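Local coordinates for protein inactive glucansucrase (Lactobacillus reuteri, PDB 5JBD) that is an inactive glucansucrase, a calcium-containing member of glycoside hydrolase family 70 built around a TIM barrel, at residues A[452-457]-A[491-496]; A[516-521]-A[527-532]. All coordinates share one frame; numbering follows the deposited sequence.

Interaction 1: residues A[452-457]-A[491-496]; sequences ILLSNK and RARKQF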
ATOM      1  N   ILE A 452     -27.180  -0.045   1.597  1.00 19.50           N
ATOM      2  CA  ILE A 452     -27.084   0.853   0.450  1.00 20.75           C
ATOM      3  C   ILE A 452     -26.090   0.304  -0.578  1.00 21.55           C
ATOM      4  O   ILE A 452     -26.430   0.153  -1.761  1.00 20.65           O
ATOM      5  CB  ILE A 452     -26.684   2.300   0.885  1.00 20.85           C
ATOM      6  CG1 ILE A 452     -27.791   2.960   1.727  1.00 22.46           C
ATOM      7  CG2 ILE A 452     -26.306   3.165  -0.316  1.00 21.13           C
ATOM      8  CD1 ILE A 452     -29.071   3.299   0.972  1.00 22.52           C
ATOM      9  N   LEU A 453     -24.867  -0.010  -0.121  1.00 21.44           N
ATOM     10  CA  LEU A 453     -23.830  -0.530  -1.003  1.00 20.71           C
ATOM     11  C   LEU A 453     -24.302  -1.755  -1.811  1.00 21.27           C
ATOM     12  O   LEU A 453     -24.079  -1.833  -3.019  1.00 19.69           O
ATOM     13  CB  LEU A 453     -22.567  -0.908  -0.221  1.00 22.00           C
ATOM     14  CG  LEU A 453     -21.331  -1.111  -1.126  1.00 22.94           C
ATOM     15  CD1 LEU A 453     -20.617   0.209  -1.349  1.00 22.97           C
ATOM     16  CD2 LEU A 453     -20.368  -2.130  -0.530  1.00 24.70           C
ATOM     17  N   LEU A 454     -24.953  -2.693  -1.144  1.00 21.83           N
ATOM     18  CA  LEU A 454     -25.312  -3.963  -1.767  1.00 22.34           C
ATOM     19  C   LEU A 454     -26.585  -3.931  -2.613  1.00 22.50           C
ATOM     20  O   LEU A 454     -26.860  -4.889  -3.337  1.00 21.70           O
ATOM     21  CB  LEU A 454     -25.392  -5.054  -0.702  1.00 22.56           C
ATOM     22  CG  LEU A 454     -24.029  -5.353  -0.029  1.00 23.32           C
ATOM     23  CD1 LEU A 454     -24.214  -6.231   1.200  1.00 22.55           C
ATOM     24  CD2 LEU A 454     -23.048  -6.012  -0.993  1.00 23.56           C
ATOM     25  N   SER A 455     -27.377  -2.869  -2.498  1.00 22.95           N
ATOM     26  CA  SER A 455     -28.577  -2.687  -3.329  1.00 23.31           C
ATOM     27  C   SER A 455     -28.347  -1.702  -4.479  1.00 22.35           C
ATOM     28  O   SER A 455     -29.182  -1.621  -5.378  1.00 21.98           O
ATOM     29  CB  SER A 455     -29.771  -2.243  -2.469  1.00 23.49           C
ATOM     30  OG  SER A 455     -29.518  -1.020  -1.793  1.00 23.37           O
ATOM     31  N   ASN A 456     -27.233  -0.962  -4.461  1.00 20.77           N
ATOM     32  CA  ASN A 456     -26.957   0.028  -5.517  1.00 20.87           C
ATOM     33  C   ASN A 456     -26.762  -0.604  -6.911  1.00 20.63           C
ATOM     34  O   ASN A 456     -26.071  -1.616  -7.053  1.00 19.78           O
ATOM     35  CB  ASN A 456     -25.713   0.871  -5.167  1.00 21.04           C
ATOM     36  CG  ASN A 456     -26.036   2.104  -4.330  1.00 20.46           C
ATOM     37  OD1 ASN A 456     -27.197   2.471  -4.108  1.00 20.86           O
ATOM     38  ND2 ASN A 456     -24.987   2.788  -3.904  1.00 21.05           N
ATOM     39  N   LYS A 457     -27.361   0.026  -7.930  1.00 20.48           N
ATOM     40  CA  LYS A 457     -27.169  -0.342  -9.333  1.00 20.03           C
ATOM     41  C   LYS A 457     -25.878   0.300  -9.850  1.00 19.91           C
ATOM     42  O   LYS A 457     -25.404   1.298  -9.291  1.00 19.09           O
ATOM     43  CB  LYS A 457     -28.362   0.209 -10.150  1.00 19.52           C
ATOM     44  CG  LYS A 457     -28.449  -0.232 -11.601  1.00 20.60           C
ATOM     45  CD  LYS A 457     -29.732   0.299 -12.241  1.00 21.17           C
ATOM     46  CE  LYS A 457     -29.889  -0.141 -13.690  1.00 22.56           C
ATOM     47  NZ  LYS A 457     -28.756   0.326 -14.518  1.00 22.75           N
ATOM     48  N   ARG A 491     -26.526 -12.528   0.846  1.00 26.72           N
ATOM     49  CA  ARG A 491     -27.343 -13.612   0.288  1.00 28.40           C
ATOM     50  C   ARG A 491     -28.580 -13.062  -0.427  1.00 27.89           C
ATOM     51  O   ARG A 491     -28.934 -13.532  -1.515  1.00 27.29           O
ATOM     52  CB  ARG A 491     -27.791 -14.603   1.370  1.00 30.34           C
ATOM     53  CG  ARG A 491     -26.695 -15.485   1.938  1.00 35.71           C
ATOM     54  CD  ARG A 491     -27.221 -16.341   3.085  1.00 40.45           C
ATOM     55  NE  ARG A 491     -26.141 -16.728   4.000  1.00 47.39           N
ATOM     56  CZ  ARG A 491     -25.488 -17.896   3.993  1.00 51.37           C
ATOM     57  NH1 ARG A 491     -25.789 -18.853   3.118  1.00 54.94           N
ATOM     58  NH2 ARG A 491     -24.511 -18.115   4.881  1.00 51.44           N
ATOM     59  N   ALA A 492     -29.250 -12.083   0.195  1.00 26.95           N
ATOM     60  CA  ALA A 492     -30.421 -11.450  -0.418  1.00 26.64           C
ATOM     61  C   ALA A 492     -30.085 -10.764  -1.752  1.00 24.54           C
ATOM     62  O   ALA A 492     -30.889 -10.792  -2.694  1.00 24.03           O
ATOM     63  CB  ALA A 492     -31.070 -10.461   0.553  1.00 27.48           C
ATOM     64  N   ARG A 493     -28.903 -10.151  -1.833  1.00 23.41           N
ATOM     65  CA  ARG A 493     -28.483  -9.501  -3.069  1.00 22.30           C
ATOM     66  C   ARG A 493     -28.517 -10.480  -4.245  1.00 23.24           C
ATOM     67  O   ARG A 493     -29.057 -10.153  -5.319  1.00 22.52           O
ATOM     68  CB  ARG A 493     -27.095  -8.902  -2.946  1.00 23.12           C
ATOM     69  CG  ARG A 493     -26.679  -8.090  -4.175  1.00 21.81           C
ATOM     70  CD  ARG A 493     -25.286  -7.511  -3.999  1.00 21.61           C
ATOM     71  NE  ARG A 493     -24.987  -6.494  -4.996  1.00 21.40           N
ATOM     72  CZ  ARG A 493     -24.362  -6.694  -6.159  1.00 20.80           C
ATOM     73  NH1 ARG A 493     -23.942  -7.909  -6.532  1.00 19.48           N
ATOM     74  NH2 ARG A 493     -24.177  -5.653  -6.966  1.00 20.75           N
ATOM     75  N   LYS A 494     -27.918 -11.657  -4.057  1.00 23.74           N
ATOM     76  CA  LYS A 494     -27.854 -12.654  -5.117  1.00 25.98           C
ATOM     77  C   LYS A 494     -29.258 -13.101  -5.550  1.00 25.29           C
ATOM     78  O   LYS A 494     -29.499 -13.334  -6.734  1.00 24.52           O
ATOM     79  CB  LYS A 494     -26.993 -13.864  -4.696  1.00 29.35           C
ATOM     80  CG  LYS A 494     -26.857 -14.913  -5.788  1.00 35.49           C
ATOM     81  CD  LYS A 494     -25.995 -16.098  -5.377  1.00 41.03           C
ATOM     82  CE  LYS A 494     -25.839 -17.043  -6.560  1.00 45.71           C
ATOM     83  NZ  LYS A 494     -24.944 -18.193  -6.256  1.00 49.16           N
ATOM     84  N   GLN A 495     -30.171 -13.210  -4.591  1.00 24.72           N
ATOM     85  CA  GLN A 495     -31.535 -13.647  -4.879  1.00 26.33           C
ATOM     86  C   GLN A 495     -32.431 -12.582  -5.516  1.00 25.69           C
ATOM     87  O   GLN A 495     -33.328 -12.927  -6.284  1.00 24.07           O
ATOM     88  CB  GLN A 495     -32.226 -14.159  -3.602  1.00 28.11           C
ATOM     89  CG  GLN A 495     -31.567 -15.343  -2.915  1.00 30.61           C
ATOM     90  CD  GLN A 495     -32.349 -15.763  -1.681  1.00 34.18           C
ATOM     91  OE1 GLN A 495     -32.543 -14.978  -0.758  1.00 34.99           O
ATOM     92  NE2 GLN A 495     -32.835 -16.986  -1.683  1.00 36.73           N
ATOM     93  N   PHE A 496     -32.216 -11.308  -5.175  1.00 23.77           N
ATOM     94  CA  PHE A 496     -33.228 -10.286  -5.425  1.00 24.25           C
ATOM     95  C   PHE A 496     -32.807  -9.026  -6.177  1.00 22.77           C
ATOM     96  O   PHE A 496     -33.650  -8.423  -6.835  1.00 23.51           O
ATOM     97  CB  PHE A 496     -33.875  -9.872  -4.089  1.00 24.90           C
ATOM     98  CG  PHE A 496     -34.603 -10.989  -3.386  1.00 24.72           C
ATOM     99  CD1 PHE A 496     -35.758 -11.545  -3.940  1.00 24.73           C
ATOM    100  CD2 PHE A 496     -34.166 -11.451  -2.152  1.00 25.17           C
ATOM    101  CE1 PHE A 496     -36.434 -12.557  -3.287  1.00 25.56           C
ATOM    102  CE2 PHE A 496     -34.842 -12.478  -1.498  1.00 25.89           C
ATOM    103  CZ  PHE A 496     -35.976 -13.028  -2.060  1.00 25.73           C
TER
HETATM  104  O   HOH W   1     -24.778  -3.379  -5.317  1.00 20.46           O
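L454 and R493 mark the closest approach of the two backbones, their CA atoms 6.5 Å apart, where the end of helix 446-455 passes the last part of helix 483-496. These two helices precede and follow strand 460-464 of the parallel TIM-barrel sheet, and P461 of that strand lies against L453, L454 and R493. R493 carries the contact from the side of helix 483-496. Its CG stands anti to the backbone N (chi1 -174°) and the chain runs extended to NE, reaching across to the neighbouring helix. On the way CD passes 3.1 Å from L454 O and packs 4.0 Å from L454 CD2, the leucine and arginine side chains crossing at about a right angle. NE then donates to L454 O at 3.0 Å; with an N-H...O angle of only 128°, this bond is bent and weak. The guanidinium meets the helix end with its edge, L454 O and N456 O both lying near its plane. N456 O is 4.5 Å from R493 NH2, and a water bridges that interval: it accepts from R493 NH2 at 2.9 Å and donates to L453 O at 2.9 Å and to N456 O at 2.8 Å. The water thus has three hydrogen bonds and lies at the edge of the guanidinium, in its plane. The far end of the arginine is held by main chain too, NH2 donating to D648 O and NH1, weakly, to H650 O. Carbonyls of L453, L454 and N456, around the C-terminal end of helix 446-455, gain a cationic partner, directly or through water, and the positive charge probably complements the negative end of the helix dipole. The chemistry implies an arginine that ties main-chain segments together through carbonyl oxygens.

Interaction 2: residues A[516-521]-A[527-532]; sequences YGKGVV and GTDKLS. With ACT (acetate ion), chain D.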
ATOM      1  N   TYR A 516     -36.212  -2.627  -8.991  1.00 21.21           N
ATOM      2  CA  TYR A 516     -37.499  -3.083  -9.551  1.00 22.91           C
ATOM      3  C   TYR A 516     -37.530  -4.559  -9.938  1.00 23.60           C
ATOM      4  O   TYR A 516     -38.614  -5.103 -10.136  1.00 23.81           O
ATOM      5  CB  TYR A 516     -37.928  -2.202 -10.742  1.00 22.85           C
ATOM      6  CG  TYR A 516     -38.183  -0.776 -10.330  1.00 22.89           C
ATOM      7  CD1 TYR A 516     -39.280  -0.454  -9.530  1.00 23.80           C
ATOM      8  CD2 TYR A 516     -37.334   0.247 -10.709  1.00 22.81           C
ATOM      9  CE1 TYR A 516     -39.510   0.846  -9.097  1.00 23.79           C
ATOM     10  CE2 TYR A 516     -37.578   1.565 -10.315  1.00 22.61           C
ATOM     11  CZ  TYR A 516     -38.665   1.853  -9.504  1.00 23.88           C
ATOM     12  OH  TYR A 516     -38.916   3.147  -9.095  1.00 25.07           O
ATOM     13  N   GLY A 517     -36.363  -5.207 -10.024  1.00 22.93           N
ATOM     14  CA  GLY A 517     -36.287  -6.647 -10.305  1.00 23.97           C
ATOM     15  C   GLY A 517     -35.684  -6.959 -11.667  1.00 25.15           C
ATOM     16  O   GLY A 517     -35.593  -6.088 -12.546  1.00 23.90           O
ATOM     17  N   LYS A 518     -35.275  -8.211 -11.843  1.00 26.40           N
ATOM     18  CA  LYS A 518     -34.636  -8.637 -13.088  1.00 26.28           C
ATOM     19  C   LYS A 518     -35.606  -8.456 -14.257  1.00 25.35           C
ATOM     20  O   LYS A 518     -36.751  -8.890 -14.190  1.00 26.31           O
ATOM     21  CB  LYS A 518     -34.165 -10.091 -13.007  1.00 26.72           C
ATOM     22  CG  LYS A 518     -33.241 -10.451 -14.160  1.00 27.85           C
ATOM     23  CD  LYS A 518     -32.830 -11.903 -14.161  1.00 30.53           C
ATOM     24  CE  LYS A 518     -31.997 -12.192 -15.405  1.00 32.51           C
ATOM     25  NZ  LYS A 518     -31.727 -13.640 -15.503  1.00 37.85           N
ATOM     26  N   GLY A 519     -35.144  -7.784 -15.312  1.00 25.32           N
ATOM     27  CA  GLY A 519     -35.997  -7.477 -16.469  1.00 25.56           C
ATOM     28  C   GLY A 519     -37.078  -6.423 -16.227  1.00 26.05           C
ATOM     29  O   GLY A 519     -38.015  -6.331 -17.007  1.00 26.03           O
ATOM     30  N   VAL A 520     -36.945  -5.632 -15.155  1.00 25.67           N
ATOM     31  CA  VAL A 520     -37.898  -4.552 -14.841  1.00 25.74           C
ATOM     32  C   VAL A 520     -37.110  -3.264 -14.898  1.00 25.11           C
ATOM     33  O   VAL A 520     -36.380  -2.925 -13.968  1.00 23.44           O
ATOM     34  CB  VAL A 520     -38.559  -4.734 -13.457  1.00 25.37           C
ATOM     35  CG1 VAL A 520     -39.748  -3.801 -13.324  1.00 26.21           C
ATOM     36  CG2 VAL A 520     -39.007  -6.180 -13.274  1.00 26.20           C
ATOM     37  N   VAL A 521     -37.274  -2.550 -16.005  1.00 26.88           N
ATOM     38  CA  VAL A 521     -36.463  -1.373 -16.308  1.00 27.12           C
ATOM     39  C   VAL A 521     -36.742  -0.194 -15.373  1.00 25.22           C
ATOM     40  O   VAL A 521     -35.808   0.485 -14.945  1.00 24.50           O
ATOM     41  CB  VAL A 521     -36.650  -0.966 -17.793  1.00 30.10           C
ATOM     42  CG1 VAL A 521     -36.132   0.439 -18.061  1.00 31.46           C
ATOM     43  CG2 VAL A 521     -35.943  -1.982 -18.690  1.00 31.45           C
ATOM     44  N   GLY A 527     -42.309  -6.043 -16.524  1.00 36.86           N
ATOM     45  CA  GLY A 527     -41.289  -7.086 -16.384  1.00 34.55           C
ATOM     46  C   GLY A 527     -41.241  -7.994 -17.602  1.00 34.20           C
ATOM     47  O   GLY A 527     -42.290  -8.418 -18.088  1.00 34.85           O
ATOM     48  N   THR A 528     -40.028  -8.295 -18.084  1.00 32.15           N
ATOM     49  CA  THR A 528     -39.827  -9.119 -19.285  1.00 33.35           C
ATOM     50  C   THR A 528     -39.145 -10.464 -19.012  1.00 33.27           C
ATOM     51  O   THR A 528     -38.816 -11.179 -19.951  1.00 36.10           O
ATOM     52  CB  THR A 528     -38.959  -8.374 -20.307  1.00 34.01           C
ATOM     53  OG1 THR A 528     -37.706  -8.041 -19.699  1.00 32.80           O
ATOM     54  CG2 THR A 528     -39.669  -7.118 -20.793  1.00 34.10           C
ATOM     55  N   ASP A 529     -38.939 -10.808 -17.744  1.00 32.20           N
ATOM     56  CA  ASP A 529     -38.156 -11.995 -17.354  1.00 33.07           C
ATOM     57  C   ASP A 529     -39.032 -12.864 -16.474  1.00 32.38           C
ATOM     58  O   ASP A 529     -39.881 -12.348 -15.746  1.00 30.38           O
ATOM     59  CB  ASP A 529     -36.901 -11.547 -16.590  1.00 32.51           C
ATOM     60  CG  ASP A 529     -35.874 -12.647 -16.427  1.00 33.58           C
ATOM     61  OD1 ASP A 529     -36.029 -13.511 -15.535  1.00 32.13           O
ATOM     62  OD2 ASP A 529     -34.877 -12.618 -17.167  1.00 35.27           O
ATOM     63  N   LYS A 530     -38.812 -14.176 -16.504  1.00 35.47           N
ATOM     64  CA  LYS A 530     -39.549 -15.089 -15.620  1.00 37.70           C
ATOM     65  C   LYS A 530     -39.302 -14.815 -14.115  1.00 33.71           C
ATOM     66  O   LYS A 530     -40.095 -15.234 -13.285  1.00 31.35           O
ATOM     67  CB  LYS A 530     -39.277 -16.564 -15.977  1.00 42.64           C
ATOM     68  CG  LYS A 530     -37.878 -17.054 -15.650  1.00 51.04           C
ATOM     69  CD  LYS A 530     -37.552 -18.384 -16.324  1.00 57.61           C
ATOM     70  CE  LYS A 530     -36.117 -18.798 -16.004  1.00 64.28           C
ATOM     71  NZ  LYS A 530     -35.637 -19.926 -16.849  1.00 67.85           N
ATOM     72  N   LEU A 531     -38.207 -14.125 -13.779  1.00 30.46           N
ATOM     73  CA  LEU A 531     -37.929 -13.717 -12.394  1.00 29.39           C
ATOM     74  C   LEU A 531     -38.336 -12.279 -12.069  1.00 27.87           C
ATOM     75  O   LEU A 531     -38.095 -11.821 -10.960  1.00 29.14           O
ATOM     76  CB  LEU A 531     -36.433 -13.936 -12.077  1.00 28.95           C
ATOM     77  CG  LEU A 531     -35.903 -15.364 -12.261  1.00 29.67           C
ATOM     78  CD1 LEU A 531     -34.428 -15.449 -11.869  1.00 30.49           C
ATOM     79  CD2 LEU A 531     -36.720 -16.365 -11.447  1.00 31.52           C
ATOM     80  N   SER A 532     -38.965 -11.572 -13.015  1.00 28.01           N
ATOM     81  CA  SER A 532     -39.341 -10.173 -12.815  1.00 26.23           C
ATOM     82  C   SER A 532     -40.244 -10.013 -11.597  1.00 26.38           C
ATOM     83  O   SER A 532     -39.933  -9.254 -10.680  1.00 25.28           O
ATOM     84  CB  SER A 532     -40.023  -9.598 -14.064  1.00 26.26           C
ATOM     85  OG  SER A 532     -39.083  -9.355 -15.108  1.00 25.09           O
TER
HETATM   86  C   ACT D1702     -42.388  -3.907 -20.138  1.00 47.76           C
HETATM   87  O   ACT D1702     -41.822  -4.611 -19.270  1.00 51.48           O
HETATM   88  OXT ACT D1702     -43.255  -3.060 -19.832  1.00 54.10           O
HETATM   89  CH3 ACT D1702     -42.020  -4.077 -21.584  1.00 49.74           C
HETATM   90  O   HOH W   2     -34.336 -15.604 -15.707  1.00 31.74           O
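K518 O and S532 OG join two facing turns, a type II beta turn at 517-520 and a type I beta turn at 529-532, within the loop linking antiparallel strands 510-515 and 537-542. S532 OG donates to K518 O over a short 2.5 Å, in the carbonyl plane with a C=O...O angle of 154°. The same hydroxyl accepts from D529 N at 3.0 Å, so it is gripped from both segments; with OG anti to the carbonyl carbon (chi1 -74°) it lies within reach of both partners. G519 O takes T528 N at 3.0 Å, the donor standing 35° above the carbonyl plane, and receives a CA-H...O contact from G527. D529 OD1 closes an Asx turn by accepting L531 N at 2.9 Å with its anti lone pair, and also takes a hydrogen from a water that K518 NZ donates to. The extended K518 chain crosses the D529 side chain obliquely, CE coming closest to OD2; the direct ion pair, K518 NZ to D529 OD2, is long at 3.7 Å, and NZ has a further weak bond to T627 O. Beyond the segments, S535 OG is hydrogen-bonded to K518 N and L531 O. G527 N donates to O of an acetate ion, probably from the crystallisation liquor, at 3.1 Å. Among these polar links one apolar touch stands out: V520 CG2 sits 3.7 Å from S532 CB.

How the interactions relate
The two contacts follow in series, neither nesting nor crossing. From the N terminus, helix 446-455 leads into barrel strand 460-464 and on to helix 483-496, where interaction 1 closes a span of 33 intervening residues. The chain then returns to the antiparallel sheet with strands 501-505 and 510-515, and interaction 2 draws together the loop ahead of strand 537-542, with five residues between its segments. The centres of interactions 1 and 2 are about 15 Å apart, and the two do not touch. R515, just before interaction 2, donates to S455 O and so links its sheet strand to helix 446-455, while Q624 meets both Q495 and L531, between helix 483-496 and the loop.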